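Local structure of member of s1p family of ribosomal proteins (5YH1) at residues G284-Q287 / R288-L292. The protein probably acts as a nuclease on nucleic acids, its DHH-family part, the piece present here, holding a bound manganese ion. Residues are numbered along the deposited sequence; the frame is centred on the assembly and turned at random.
Sequences GNLQ and RHRML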
loop_
_atom_site.group_PDB
_atom_site.type_symbol
_atom_site.label_atom_id
_atom_site.label_comp_id
_atom_site.label_asym_id
_atom_site.label_seq_id
_atom_site.Cartn_x
_atom_site.Cartn_y
_atom_site.Cartn_z
ATOM N N GLY A 284 -9.057 -30.157 -12.443
ATOM C CA GLY A 284 -8.595 -31.281 -13.239
ATOM C C GLY A 284 -7.347 -30.990 -14.051
ATOM O O GLY A 284 -6.910 -31.840 -14.819
ATOM N N ASN A 285 -6.754 -29.808 -13.897
ATOM C CA ASN A 285 -5.608 -29.427 -14.720
ATOM C C ASN A 285 -4.276 -29.854 -14.101
ATOM O O ASN A 285 -3.527 -29.031 -13.565
ATOM C CB ASN A 285 -5.636 -27.926 -14.992
ATOM C CG ASN A 285 -4.738 -27.531 -16.146
ATOM O OD1 ASN A 285 -3.779 -28.235 -16.487
ATOM N ND2 ASN A 285 -5.041 -26.394 -16.755
ATOM N N LEU A 286 -3.977 -31.149 -14.207
ATOM C CA LEU A 286 -2.774 -31.732 -13.606
ATOM C C LEU A 286 -1.476 -31.110 -14.137
ATOM O O LEU A 286 -0.500 -30.944 -13.390
ATOM C CB LEU A 286 -2.753 -33.253 -13.821
ATOM C CG LEU A 286 -1.495 -34.004 -13.349
ATOM C CD1 LEU A 286 -1.340 -33.915 -11.832
ATOM C CD2 LEU A 286 -1.517 -35.462 -13.812
ATOM N N GLN A 287 -1.469 -30.773 -15.420
ATOM C CA GLN A 287 -0.283 -30.208 -16.062
ATOM C C GLN A 287 0.084 -28.834 -15.470
ATOM O O GLN A 287 1.244 -28.580 -15.166
ATOM C CB GLN A 287 -0.493 -30.103 -17.577
ATOM C CG GLN A 287 0.800 -30.097 -18.383
ATOM C CD GLN A 287 0.651 -29.453 -19.758
ATOM O OE1 GLN A 287 -0.457 -29.141 -20.205
ATOM N NE2 GLN A 287 1.776 -29.254 -20.439
ATOM N N ARG A 288 -0.903 -27.960 -15.298
ATOM C CA ARG A 288 -0.650 -26.653 -14.684
ATOM C C ARG A 288 -0.164 -26.792 -13.238
ATOM O O ARG A 288 0.740 -26.066 -12.814
ATOM C CB ARG A 288 -1.894 -25.764 -14.741
ATOM C CG ARG A 288 -1.679 -24.382 -14.140
ATOM C CD ARG A 288 -2.837 -23.464 -14.463
ATOM N NE ARG A 288 -2.958 -23.262 -15.900
ATOM C CZ ARG A 288 -4.020 -22.744 -16.503
ATOM N NH1 ARG A 288 -5.061 -22.340 -15.800
ATOM N NH2 ARG A 288 -4.029 -22.608 -17.816
ATOM N N HIS A 289 -0.750 -27.727 -12.490
ATOM C CA HIS A 289 -0.296 -27.984 -11.135
ATOM C C HIS A 289 1.181 -28.361 -11.147
ATOM O O HIS A 289 1.975 -27.828 -10.369
ATOM C CB HIS A 289 -1.132 -29.087 -10.465
ATOM C CG HIS A 289 -0.485 -29.675 -9.259
ATOM N ND1 HIS A 289 -0.675 -29.173 -7.991
ATOM C CD2 HIS A 289 0.373 -30.715 -9.127
ATOM C CE1 HIS A 289 0.035 -29.877 -7.128
ATOM N NE2 HIS A 289 0.678 -30.823 -7.791
ATOM N N ARG A 290 1.545 -29.287 -12.025
ATOM C CA ARG A 290 2.937 -29.737 -12.129
ATOM C C ARG A 290 3.878 -28.618 -12.535
ATOM O O ARG A 290 4.927 -28.447 -11.935
ATOM C CB ARG A 290 3.072 -30.896 -13.114
ATOM C CG ARG A 290 2.785 -32.231 -12.473
ATOM C CD ARG A 290 2.577 -33.321 -13.505
ATOM N NE ARG A 290 2.512 -34.622 -12.846
ATOM C CZ ARG A 290 2.081 -35.747 -13.413
ATOM N NH1 ARG A 290 1.650 -35.759 -14.671
ATOM N NH2 ARG A 290 2.078 -36.871 -12.703
HETATM N N MSE A 291 3.499 -27.849 -13.543
HETATM C CA MSE A 291 4.349 -26.734 -14.002
HETATM C C MSE A 291 4.569 -25.720 -12.908
HETATM O O MSE A 291 5.685 -25.258 -12.710
HETATM C CB MSE A 291 3.758 -26.097 -15.247
HETATM C CG MSE A 291 3.932 -27.047 -16.430
HETATM SE SE MSE A 291 3.273 -26.183 -18.080
HETATM C CE MSE A 291 1.329 -26.450 -18.023
ATOM N N LEU A 292 3.527 -25.390 -12.156
ATOM C CA LEU A 292 3.679 -24.463 -11.025
ATOM C C LEU A 292 4.570 -25.022 -9.922
ATOM O O LEU A 292 5.542 -24.383 -9.537
ATOM C CB LEU A 292 2.321 -24.085 -10.454
ATOM C CG LEU A 292 1.494 -23.160 -11.341
ATOM C CD1 LEU A 292 0.076 -23.054 -10.821
ATOM C CD2 LEU A 292 2.129 -21.778 -11.440
#
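Three flat groups each receive a neighbour over one face: ND2 of N285 lies above the centre of the R288 guanidinium, 3.8 Å from CZ, methyl CD2 of L286 sits over the R290 guanidinium, offset toward its rim and 3.3 Å from NH1, and CE of M291 stands over the Q287 amide, above CD at 3.5 Å. The amide and guanidinium planes of N285 and R288 are inclined by 42°, so the pair is not a flat stack. These contacts wrap the N-terminal turn of helix 286-311, where N285 is the N-cap. Its CG lies anti to the backbone N (chi1 -163°), which brings OD1 over the opening turn to accept R288 N at 3.1 Å; this capping bond is nearly straight at hydrogen, although the donor stands well above the amide plane. Were N285 replaced by alanine, R288 N would probably lose its capping acceptor and the R288 guanidinium the amide nitrogen over that face. One residue on, N285 O receives H289 N in the carbonyl plane, the first of the i-to-i+4 helical bonds, followed by R290 N to L286 O. The R288 group is held mainly from outside, its NE donating to A153 O of the second subunit, whose Y154 also packs on this side chain; the helix start therefore borders a subunit interface, away from the manganese site. H289 is buried, with ND1 bonded to E278 O. The selenomethionine M291 bends back at its last torsion (chi3 -82°) to set CE over the Q287 amide, while M291 N bonds to Q287 O at 2.9 Å.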